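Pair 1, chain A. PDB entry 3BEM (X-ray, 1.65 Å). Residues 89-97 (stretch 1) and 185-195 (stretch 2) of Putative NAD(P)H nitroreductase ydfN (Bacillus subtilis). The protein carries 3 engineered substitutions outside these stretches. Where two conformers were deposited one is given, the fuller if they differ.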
# COMPACT_ATOMS: atom_id res chain seq x y z
N VAL A 89 10.82 15.75 2.00
CA VAL A 89 9.39 15.51 2.22
C VAL A 89 8.78 15.11 0.87
O VAL A 89 8.98 15.83 -0.10
CB VAL A 89 8.62 16.74 2.77
CG1 VAL A 89 7.15 16.26 3.05
CG2 VAL A 89 9.23 17.30 4.05
N LEU A 90 8.14 13.92 0.77
CA LEU A 90 7.49 13.48 -0.48
C LEU A 90 6.00 13.57 -0.34
O LEU A 90 5.43 13.21 0.71
CB LEU A 90 7.84 12.02 -0.77
CG LEU A 90 9.31 11.71 -1.14
CD1 LEU A 90 10.28 11.88 -0.01
CD2 LEU A 90 9.31 10.25 -1.60
N LEU A 91 5.34 14.08 -1.38
CA LEU A 91 3.91 13.99 -1.49
C LEU A 91 3.60 12.90 -2.45
O LEU A 91 4.05 12.91 -3.59
CB LEU A 91 3.31 15.34 -1.91
CG LEU A 91 3.34 16.44 -0.82
CD1 LEU A 91 2.56 15.99 0.46
CD2 LEU A 91 4.82 16.92 -0.56
N VAL A 92 2.84 11.93 -1.97
CA VAL A 92 2.45 10.80 -2.77
C VAL A 92 1.08 11.12 -3.37
O VAL A 92 0.09 11.25 -2.66
CB VAL A 92 2.38 9.50 -1.95
CG1 VAL A 92 2.12 8.29 -2.90
CG2 VAL A 92 3.67 9.30 -1.07
N LEU A 93 1.04 11.26 -4.69
CA LEU A 93 -0.15 11.63 -5.42
C LEU A 93 -0.71 10.42 -6.16
O LEU A 93 0.03 9.56 -6.62
CB LEU A 93 0.17 12.70 -6.49
CG LEU A 93 0.86 13.96 -5.98
CD1 LEU A 93 1.09 14.98 -7.11
CD2 LEU A 93 0.04 14.56 -4.75
N GLY A 94 -2.04 10.38 -6.26
CA GLY A 94 -2.71 9.43 -7.10
C GLY A 94 -3.54 10.13 -8.16
O GLY A 94 -4.38 10.97 -7.86
N ASP A 95 -3.30 9.78 -9.41
CA ASP A 95 -4.08 10.37 -10.51
C ASP A 95 -5.49 9.78 -10.58
O ASP A 95 -5.68 8.63 -10.93
CB ASP A 95 -3.35 10.09 -11.79
CG ASP A 95 -3.88 10.83 -12.97
OD1 ASP A 95 -4.86 11.57 -12.87
OD2 ASP A 95 -3.24 10.67 -14.05
N LYS A 96 -6.49 10.63 -10.30
CA LYS A 96 -7.89 10.26 -10.41
C LYS A 96 -8.34 10.05 -11.87
O LYS A 96 -9.37 9.43 -12.12
CB LYS A 96 -8.76 11.33 -9.74
CG LYS A 96 -8.60 11.38 -8.23
CD LYS A 96 -9.41 12.49 -7.57
CE LYS A 96 -8.93 13.86 -7.87
NZ LYS A 96 -9.66 14.91 -7.07
N GLN A 97 -7.55 10.52 -12.81
CA GLN A 97 -7.81 10.30 -14.26
C GLN A 97 -6.77 9.36 -14.91
O GLN A 97 -6.52 9.43 -16.11
CB GLN A 97 -7.84 11.66 -15.00
CG GLN A 97 -8.87 12.61 -14.45
CD GLN A 97 -10.28 12.02 -14.46
OE1 GLN A 97 -11.00 12.08 -13.47
NE2 GLN A 97 -10.66 11.42 -15.58
N GLN A 185 -6.59 16.97 -10.65
CA GLN A 185 -6.80 15.57 -10.95
C GLN A 185 -6.03 14.64 -10.00
O GLN A 185 -6.28 13.47 -10.01
CB GLN A 185 -6.42 15.23 -12.38
CG GLN A 185 -4.97 15.22 -12.65
CD GLN A 185 -4.69 15.12 -14.13
OE1 GLN A 185 -4.57 16.14 -14.80
NE2 GLN A 185 -4.61 13.89 -14.65
N PHE A 186 -5.11 15.17 -9.22
CA PHE A 186 -4.32 14.38 -8.29
C PHE A 186 -4.87 14.46 -6.90
O PHE A 186 -5.10 15.55 -6.39
CB PHE A 186 -2.87 14.84 -8.30
CG PHE A 186 -2.20 14.65 -9.61
CD1 PHE A 186 -1.77 13.40 -10.00
CD2 PHE A 186 -2.04 15.71 -10.46
CE1 PHE A 186 -1.18 13.22 -11.26
CE2 PHE A 186 -1.45 15.56 -11.70
CZ PHE A 186 -1.02 14.32 -12.11
N GLU A 187 -5.11 13.30 -6.31
CA GLU A 187 -5.34 13.18 -4.90
C GLU A 187 -4.02 13.19 -4.14
O GLU A 187 -3.09 12.48 -4.55
CB GLU A 187 -6.12 11.90 -4.66
CG GLU A 187 -6.48 11.60 -3.25
CD GLU A 187 -7.66 12.37 -2.74
OE1 GLU A 187 -8.46 12.91 -3.56
OE2 GLU A 187 -7.74 12.47 -1.48
N VAL A 188 -3.91 13.98 -3.06
CA VAL A 188 -2.74 13.92 -2.20
C VAL A 188 -2.98 12.77 -1.19
O VAL A 188 -3.70 12.91 -0.20
CB VAL A 188 -2.42 15.23 -1.47
CG1 VAL A 188 -1.09 15.10 -0.73
CG2 VAL A 188 -2.35 16.41 -2.43
N VAL A 189 -2.45 11.60 -1.52
CA VAL A 189 -2.77 10.36 -0.82
C VAL A 189 -2.04 10.24 0.52
O VAL A 189 -2.61 9.81 1.49
CB VAL A 189 -2.52 9.16 -1.72
CG1 VAL A 189 -2.68 7.78 -0.95
CG2 VAL A 189 -3.40 9.28 -3.05
N MSE A 190 -0.79 10.66 0.56
CA MSE A 190 -0.02 10.70 1.79
C MSE A 190 1.20 11.54 1.62
O MSE A 190 1.55 11.92 0.52
CB MSE A 190 0.35 9.28 2.31
CG MSE A 190 1.34 8.48 1.72
SE MSE A 190 1.43 6.78 2.88
CE MSE A 190 -0.00 6.04 1.86
N MSE A 191 1.78 11.86 2.76
CA MSE A 191 3.06 12.53 2.84
C MSE A 191 4.05 11.51 3.46
O MSE A 191 3.68 10.73 4.31
CB MSE A 191 2.90 13.78 3.70
CG MSE A 191 4.13 14.57 3.93
SE MSE A 191 3.64 16.12 5.10
CE MSE A 191 2.45 16.91 3.83
N ILE A 192 5.29 11.51 3.00
CA ILE A 192 6.32 10.68 3.60
C ILE A 192 7.53 11.53 3.82
O ILE A 192 8.08 12.08 2.85
CB ILE A 192 6.72 9.49 2.70
CG1 ILE A 192 5.47 8.63 2.37
CG2 ILE A 192 7.80 8.63 3.40
CD1 ILE A 192 5.73 7.54 1.30
N THR A 193 7.97 11.60 5.07
CA THR A 193 9.27 12.19 5.36
C THR A 193 10.32 11.12 5.31
O THR A 193 10.08 9.97 5.68
CB THR A 193 9.32 12.93 6.70
OG1 THR A 193 8.66 12.18 7.72
CG2 THR A 193 8.68 14.28 6.59
N ILE A 194 11.54 11.51 4.90
CA ILE A 194 12.67 10.60 4.84
C ILE A 194 13.89 11.29 5.45
O ILE A 194 14.06 12.50 5.32
CB ILE A 194 12.93 10.12 3.38
CG1 ILE A 194 14.03 9.07 3.37
CG2 ILE A 194 13.28 11.33 2.44
CD1 ILE A 194 14.16 8.35 2.05
N GLY A 195 14.73 10.53 6.15
CA GLY A 195 15.90 11.05 6.77
C GLY A 195 16.56 10.02 7.63
O GLY A 195 16.40 8.84 7.38
O HOH W 1 -9.39 15.06 -4.47

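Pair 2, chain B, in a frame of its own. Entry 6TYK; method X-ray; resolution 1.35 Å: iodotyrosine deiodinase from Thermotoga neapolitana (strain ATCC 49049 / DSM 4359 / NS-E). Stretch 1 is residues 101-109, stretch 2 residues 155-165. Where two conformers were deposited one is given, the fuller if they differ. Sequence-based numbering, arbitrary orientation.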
# COMPACT_ATOMS: atom_id res chain seq x y z
N LEU B 101 14.56 -2.73 -13.51
CA LEU B 101 13.11 -2.66 -13.48
C LEU B 101 12.65 -3.71 -12.49
O LEU B 101 12.80 -4.91 -12.71
CB LEU B 101 12.49 -2.93 -14.85
CG LEU B 101 13.02 -2.08 -15.99
CD1 LEU B 101 12.29 -2.45 -17.27
CD2 LEU B 101 12.84 -0.60 -15.69
N LEU B 102 12.12 -3.24 -11.36
CA LEU B 102 11.63 -4.15 -10.34
C LEU B 102 10.17 -4.41 -10.62
O LEU B 102 9.33 -3.50 -10.48
CB LEU B 102 11.82 -3.54 -8.96
CG LEU B 102 11.22 -4.36 -7.81
CD1 LEU B 102 11.96 -5.70 -7.62
CD2 LEU B 102 11.22 -3.56 -6.52
N LEU B 103 9.86 -5.61 -11.07
CA LEU B 103 8.48 -5.99 -11.31
C LEU B 103 7.92 -6.63 -10.05
O LEU B 103 8.48 -7.60 -9.54
CB LEU B 103 8.36 -6.93 -12.51
CG LEU B 103 8.29 -6.23 -13.88
CD1 LEU B 103 9.51 -5.35 -14.14
CD2 LEU B 103 8.13 -7.26 -14.99
N VAL B 104 6.82 -6.08 -9.57
CA VAL B 104 6.23 -6.52 -8.32
C VAL B 104 4.93 -7.25 -8.62
O VAL B 104 4.02 -6.69 -9.26
CB VAL B 104 5.95 -5.33 -7.38
CG1 VAL B 104 5.34 -5.82 -6.08
CG2 VAL B 104 7.23 -4.56 -7.10
N PHE B 105 4.85 -8.50 -8.18
CA PHE B 105 3.67 -9.32 -8.44
C PHE B 105 2.92 -9.61 -7.15
O PHE B 105 3.51 -9.62 -6.06
CB PHE B 105 4.08 -10.66 -9.05
CG PHE B 105 4.79 -10.55 -10.36
CD1 PHE B 105 6.14 -10.22 -10.41
CD2 PHE B 105 4.12 -10.79 -11.55
CE1 PHE B 105 6.79 -10.12 -11.63
CE2 PHE B 105 4.77 -10.69 -12.77
CZ PHE B 105 6.11 -10.36 -12.81
N SER B 106 1.63 -9.89 -7.30
CA SER B 106 0.82 -10.36 -6.19
C SER B 106 0.39 -11.80 -6.41
O SER B 106 0.09 -12.22 -7.54
CB SER B 106 -0.41 -9.47 -5.98
OG SER B 106 -1.21 -9.41 -7.14
N GLU B 107 0.37 -12.57 -5.33
CA GLU B 107 -0.10 -13.95 -5.38
C GLU B 107 -1.63 -13.95 -5.39
O GLU B 107 -2.26 -13.64 -4.39
CB GLU B 107 0.42 -14.71 -4.17
CG GLU B 107 0.00 -16.16 -4.12
CD GLU B 107 0.58 -16.86 -2.92
OE1 GLU B 107 0.83 -16.19 -1.89
OE2 GLU B 107 0.80 -18.09 -3.00
N LYS B 108 -2.21 -14.29 -6.54
CA LYS B 108 -3.65 -14.18 -6.70
C LYS B 108 -4.48 -14.90 -5.63
O LYS B 108 -5.54 -14.42 -5.23
CB LYS B 108 -4.07 -14.66 -8.09
CG LYS B 108 -3.47 -13.88 -9.24
CD LYS B 108 -3.87 -14.53 -10.55
CE LYS B 108 -3.12 -13.93 -11.72
NZ LYS B 108 -3.50 -14.61 -12.99
N SER B 109 -3.98 -16.04 -5.17
CA SER B 109 -4.77 -16.89 -4.29
C SER B 109 -4.86 -16.39 -2.86
O SER B 109 -5.72 -16.83 -2.10
CB SER B 109 -4.20 -18.31 -4.30
OG SER B 109 -2.85 -18.30 -3.86
N GLU B 155 -0.33 -18.05 -11.47
CA GLU B 155 -0.60 -17.77 -10.06
C GLU B 155 -0.30 -16.34 -9.64
O GLU B 155 -0.68 -15.92 -8.55
CB GLU B 155 0.18 -18.74 -9.17
CG GLU B 155 -0.31 -20.18 -9.21
CD GLU B 155 0.20 -20.95 -10.42
OE1 GLU B 155 1.10 -20.45 -11.12
OE2 GLU B 155 -0.31 -22.06 -10.66
N LEU B 156 0.40 -15.59 -10.49
CA LEU B 156 0.87 -14.27 -10.10
C LEU B 156 0.30 -13.20 -11.00
O LEU B 156 0.14 -13.40 -12.20
CB LEU B 156 2.40 -14.21 -10.14
CG LEU B 156 3.16 -15.18 -9.22
CD1 LEU B 156 4.66 -14.97 -9.34
CD2 LEU B 156 2.72 -15.01 -7.77
N ARG B 157 0.03 -12.04 -10.41
CA ARG B 157 -0.46 -10.89 -11.15
C ARG B 157 0.57 -9.78 -11.07
O ARG B 157 0.99 -9.41 -9.98
CB ARG B 157 -1.76 -10.39 -10.53
CG ARG B 157 -2.26 -9.11 -11.13
CD ARG B 157 -3.62 -8.74 -10.59
NE ARG B 157 -4.13 -7.55 -11.26
CZ ARG B 157 -5.41 -7.21 -11.30
NH1 ARG B 157 -6.31 -7.98 -10.72
NH2 ARG B 157 -5.78 -6.10 -11.94
N LEU B 158 0.99 -9.24 -12.21
CA LEU B 158 1.89 -8.10 -12.18
C LEU B 158 1.13 -6.88 -11.68
O LEU B 158 0.10 -6.52 -12.25
CB LEU B 158 2.48 -7.84 -13.56
CG LEU B 158 3.44 -6.67 -13.70
CD1 LEU B 158 4.61 -6.78 -12.72
CD2 LEU B 158 3.95 -6.62 -15.14
N GLU B 159 1.63 -6.26 -10.63
CA GLU B 159 0.96 -5.10 -10.03
C GLU B 159 1.56 -3.78 -10.51
O GLU B 159 0.84 -2.81 -10.73
CB GLU B 159 1.06 -5.16 -8.51
CG GLU B 159 0.23 -6.26 -7.88
CD GLU B 159 -1.26 -6.02 -7.99
OE1 GLU B 159 -1.67 -4.88 -8.33
OE2 GLU B 159 -2.04 -6.96 -7.74
N VAL B 160 2.87 -3.73 -10.62
CA VAL B 160 3.53 -2.47 -10.93
C VAL B 160 4.94 -2.74 -11.41
O VAL B 160 5.55 -3.74 -11.02
CB VAL B 160 3.55 -1.54 -9.68
CG1 VAL B 160 4.35 -2.15 -8.52
CG2 VAL B 160 4.10 -0.19 -10.04
N ILE B 161 5.42 -1.88 -12.30
CA ILE B 161 6.82 -1.90 -12.73
C ILE B 161 7.47 -0.73 -12.02
O ILE B 161 7.06 0.42 -12.20
CB ILE B 161 6.92 -1.69 -14.25
CG1 ILE B 161 6.24 -2.86 -14.98
CG2 ILE B 161 8.38 -1.52 -14.68
CD1 ILE B 161 6.01 -2.57 -16.45
N LEU B 162 8.49 -1.02 -11.23
CA LEU B 162 9.21 0.03 -10.52
C LEU B 162 10.61 0.18 -11.07
O LEU B 162 11.51 -0.57 -10.68
CB LEU B 162 9.30 -0.28 -9.02
CG LEU B 162 8.00 -0.29 -8.23
CD1 LEU B 162 8.24 -0.99 -6.90
CD2 LEU B 162 7.51 1.12 -7.99
N PRO B 163 10.82 1.13 -11.99
CA PRO B 163 12.19 1.43 -12.39
C PRO B 163 12.93 1.95 -11.17
O PRO B 163 12.39 2.77 -10.43
CB PRO B 163 12.03 2.53 -13.44
CG PRO B 163 10.59 2.42 -13.88
CD PRO B 163 9.84 1.98 -12.68
N VAL B 164 14.14 1.43 -10.93
CA VAL B 164 14.93 1.84 -9.78
C VAL B 164 16.34 2.17 -10.22
O VAL B 164 16.95 1.45 -11.01
CB VAL B 164 14.98 0.73 -8.71
CG1 VAL B 164 15.89 1.16 -7.55
CG2 VAL B 164 13.57 0.44 -8.20
N GLY B 165 16.87 3.27 -9.70
CA GLY B 165 18.24 3.64 -9.97
C GLY B 165 18.54 4.93 -9.25
O GLY B 165 17.75 5.42 -8.45
O HOH W 2 -0.64 -14.14 -14.64
O HOH W 3 -2.08 -17.52 -6.82

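Both pairs are two adjacent antiparallel strands carrying a beta bulge at the same place. Fourteen central residues superpose with an RMSD of 0.3 Å over N, CA and C, and the angles between strand directions, 143° in pair 1 and 136° in pair 2, agree closely. The buried surface is also similar, 974 and 887 Å².

The bulge is defined by its hydrogen bonds. In pair 1, Val A92 O accepts from Val A189 N at 2.8 Å and, weakly, from Met A190 N at 3.4 Å; in pair 2, Val B104 O accepts from Glu B159 N at 2.8 Å and, weakly, from Val B160 N at 3.5 Å. One carbonyl thus serves two successive amides, and the register slips by one residue. The extra residue, Val A189 or Glu B159, has psi near -40° and directs its CA-to-CB bond toward the opposite strand.

That position is matched by a change across from it. Val A189 CG2 lies 3.7 Å from Gly A94 N, and an ideal CB on Gly A94 would sit only 3.3 Å from that methyl, so the glycine leaves room for the valine. In pair 2 the corresponding Ser B106 and Glu B159 meet through a hydrogen bond, Ser B106 OG donating to Glu B159 OE2 at 2.7 Å. An apolar fit is replaced by a polar one with almost no backbone shift: the matched CA atoms differ by 0.2 and 0.3 Å.

On the face bearing Leu A93 and Phe A186, the aromatic ring changes strands. Phe A186 CD1 approaches Leu A93 CB at 4.1 Å, while Leu A93 CD2 meets Val A188 CG2 at 3.8 Å. In pair 2, Phe B105 replaces Leu A93 and Leu B156 replaces Phe A186; Phe B105 CB lies 4.1 Å from Leu B156 CB. Leu B158, matching Val A188, places CD1 over the Phe B105 ring, 3.9 Å from its centroid and 14° off the normal.

Further along this face, Leu A91 and Leu B103 have side-chain centres 0.3 Å apart but different partners. Leu A91 CD1 contacts the selenomethionine Met A191 CE at 3.5 Å, whereas Leu B103 CD1 meets Ile B161 CG2 at 4.0 Å.

On the other face both pairs have a valine, Val A92 or Val B104, in the t rotamer. Val A92 CG2 contacts Ile A192 CD1 at 3.6 Å and Met A190 CG at 3.7 Å; Val B104 CG2 reaches Leu B162 CD1 at 3.7 Å, and Val B104 CB lies 3.7 Å from Val B160 CG1.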